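Local structure of putative hydrolase (Shewanella frigidimarina, 3LHO) at residues A[44-49]-A[96-101]. The protein is probably an iron(II)-dependent dioxygenase of the 2-oxoadipate dioxygenase/decarboxylase family, here crystallised with nickel bound. Sequence-based numbering, arbitrary orientation.
Sequences LRTFNI and ISELLV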
loop_
_atom_site.group_PDB
_atom_site.type_symbol
_atom_site.label_atom_id
_atom_site.label_comp_id
_atom_site.label_asym_id
_atom_site.label_seq_id
_atom_site.Cartn_x
_atom_site.Cartn_y
_atom_site.Cartn_z
ATOM N N LEU A 44 -1.124 3.430 0.318
ATOM C CA LEU A 44 -2.237 3.545 1.259
ATOM C C LEU A 44 -3.548 3.676 0.503
ATOM O O LEU A 44 -3.544 4.096 -0.660
ATOM C CB LEU A 44 -2.025 4.762 2.176
ATOM C CG LEU A 44 -0.729 4.880 2.947
ATOM C CD1 LEU A 44 -0.680 6.285 3.636
ATOM C CD2 LEU A 44 -0.579 3.778 4.027
ATOM N N ARG A 45 -4.658 3.326 1.156
ATOM C CA ARG A 45 -5.974 3.276 0.503
ATOM C C ARG A 45 -7.001 3.980 1.361
ATOM O O ARG A 45 -6.890 3.970 2.560
ATOM C CB ARG A 45 -6.418 1.835 0.418
ATOM C CG ARG A 45 -5.535 0.987 -0.490
ATOM C CD ARG A 45 -6.059 -0.404 -0.546
ATOM N NE ARG A 45 -5.467 -1.127 -1.661
ATOM C CZ ARG A 45 -5.816 -2.341 -2.075
ATOM N NH1 ARG A 45 -6.766 -3.020 -1.460
ATOM N NH2 ARG A 45 -5.202 -2.875 -3.130
ATOM N N THR A 46 -8.046 4.524 0.758
ATOM C CA THR A 46 -9.155 5.092 1.545
ATOM C C THR A 46 -10.353 5.248 0.621
ATOM O O THR A 46 -10.326 4.714 -0.515
ATOM C CB THR A 46 -8.779 6.426 2.211
ATOM O OG1 THR A 46 -9.789 6.787 3.182
ATOM C CG2 THR A 46 -8.609 7.531 1.186
ATOM N N PHE A 47 -11.414 5.883 1.119
ATOM C CA PHE A 47 -12.595 6.233 0.298
ATOM C C PHE A 47 -12.701 7.726 0.096
ATOM O O PHE A 47 -12.195 8.492 0.906
ATOM C CB PHE A 47 -13.869 5.763 1.003
ATOM C CG PHE A 47 -13.885 4.299 1.327
ATOM C CD1 PHE A 47 -14.110 3.371 0.362
ATOM C CD2 PHE A 47 -13.688 3.861 2.622
ATOM C CE1 PHE A 47 -14.142 2.019 0.656
ATOM C CE2 PHE A 47 -13.714 2.524 2.918
ATOM C CZ PHE A 47 -13.930 1.601 1.927
ATOM N N ASN A 48 -13.403 8.169 -0.956
ATOM C CA ASN A 48 -13.597 9.603 -1.187
ATOM C C ASN A 48 -14.715 10.234 -0.290
ATOM O O ASN A 48 -15.608 10.967 -0.744
ATOM C CB ASN A 48 -13.856 9.845 -2.679
ATOM C CG ASN A 48 -15.211 9.343 -3.089
ATOM O OD1 ASN A 48 -15.799 8.468 -2.419
ATOM N ND2 ASN A 48 -15.754 9.932 -4.125
ATOM N N ILE A 49 -14.655 9.933 1.000
ATOM C CA ILE A 49 -15.592 10.451 1.998
ATOM C C ILE A 49 -14.730 11.498 2.764
ATOM O O ILE A 49 -13.598 11.180 3.193
ATOM C CB ILE A 49 -16.095 9.314 2.927
ATOM C CG1 ILE A 49 -17.014 8.348 2.147
ATOM C CG2 ILE A 49 -16.823 9.872 4.159
ATOM C CD1 ILE A 49 -17.455 7.112 2.854
ATOM N N ILE A 96 -1.058 7.212 -2.670
ATOM C CA ILE A 96 -2.330 7.230 -1.918
ATOM C C ILE A 96 -3.473 7.215 -2.908
ATOM O O ILE A 96 -3.570 8.052 -3.819
ATOM C CB ILE A 96 -2.467 8.392 -0.904
ATOM C CG1 ILE A 96 -1.233 8.575 -0.025
ATOM C CG2 ILE A 96 -3.768 8.194 -0.052
ATOM C CD1 ILE A 96 -1.340 9.829 0.946
ATOM N N SER A 97 -4.327 6.193 -2.797
ATOM C CA SER A 97 -5.495 6.123 -3.676
ATOM C C SER A 97 -6.786 6.214 -2.849
ATOM O O SER A 97 -6.760 6.080 -1.612
ATOM C CB SER A 97 -5.456 4.851 -4.512
ATOM O OG SER A 97 -5.607 3.675 -3.723
ATOM N N GLU A 98 -7.887 6.546 -3.508
ATOM C CA GLU A 98 -9.196 6.544 -2.859
ATOM C C GLU A 98 -10.231 5.981 -3.815
ATOM O O GLU A 98 -10.239 6.333 -4.964
ATOM C CB GLU A 98 -9.652 7.934 -2.386
ATOM C CG GLU A 98 -9.918 8.930 -3.439
ATOM C CD GLU A 98 -10.322 10.295 -2.884
ATOM O OE1 GLU A 98 -10.276 10.582 -1.646
ATOM O OE2 GLU A 98 -10.635 11.114 -3.715
ATOM N N LEU A 99 -11.099 5.136 -3.285
ATOM C CA LEU A 99 -12.179 4.568 -4.067
ATOM C C LEU A 99 -13.284 5.600 -4.258
ATOM O O LEU A 99 -13.669 6.309 -3.339
ATOM C CB LEU A 99 -12.735 3.323 -3.341
ATOM C CG LEU A 99 -13.736 2.420 -4.103
ATOM C CD1 LEU A 99 -13.046 1.598 -5.172
ATOM C CD2 LEU A 99 -14.430 1.494 -3.096
ATOM N N LEU A 100 -13.832 5.666 -5.467
ATOM C CA LEU A 100 -14.925 6.583 -5.729
ATOM C C LEU A 100 -16.242 5.882 -5.379
ATOM O O LEU A 100 -16.779 5.099 -6.157
ATOM C CB LEU A 100 -14.865 7.005 -7.197
ATOM C CG LEU A 100 -13.529 7.625 -7.641
ATOM C CD1 LEU A 100 -13.581 7.877 -9.134
ATOM C CD2 LEU A 100 -13.289 8.958 -6.906
ATOM N N VAL A 101 -16.748 6.161 -4.182
ATOM C CA VAL A 101 -17.874 5.414 -3.615
ATOM C C VAL A 101 -19.154 5.510 -4.441
ATOM O O VAL A 101 -19.946 4.567 -4.461
ATOM C CB VAL A 101 -18.122 5.839 -2.177
ATOM C CG1 VAL A 101 -19.405 5.191 -1.615
ATOM C CG2 VAL A 101 -16.866 5.448 -1.347
HETATM O O HOH W 1 -3.115 2.629 -3.112
#
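Asn48 meets Glu98, Leu99 and Val101 with its short side chain, taken here from CB outward. Its CB sits against the carboxylate carbon of Glu98, 3.6 Å from CD. With chi1 at 71°, CG lies between the backbone N and the carbonyl carbon, which sets it 3.4 Å from Leu99 O. OD1 then accepts the Val101 N-H at 3.1 Å; the bond is nearly straight at the hydrogen (171°), though the donor stands above the amide plane. ND2 passes beside Leu100 CA and CD2 and hydrogen-bonds Glu102. An alanine here would probably leave the Val101 N-H without this acceptor and open a gap beside Leu100. The Asn48 backbone, centre of an inverse gamma turn, also takes part: its N donates to Leu99 O at 3.0 Å.

Leading into this turn, strands 39-47 and 93-99 run parallel as neighbours in the mixed sheet of this glyoxalase-clan protein, whose nickel is bound by His41, His165 and Glu235. Ser97 N to Leu44 O (3.1 Å) and Leu99 N to Thr46 O (2.9 Å) join them, while Thr46 N to Ser97 O is weak. A water also spans Leu44 O and Ser97 OG, and Tyr152 bonds the same hydroxyl.

On one face Thr46 CG2 lies alongside Glu98 CB, with helix 54-62 packed over that side; Glu98 OE1 accepts from Leu54 N. On the other, facing helix 151-159, Leu99 CD2 meets the Phe47 ring at its edge, 3.8 Å from CE1, and Val101 CG2 packs against Phe47 CB at 3.8 Å.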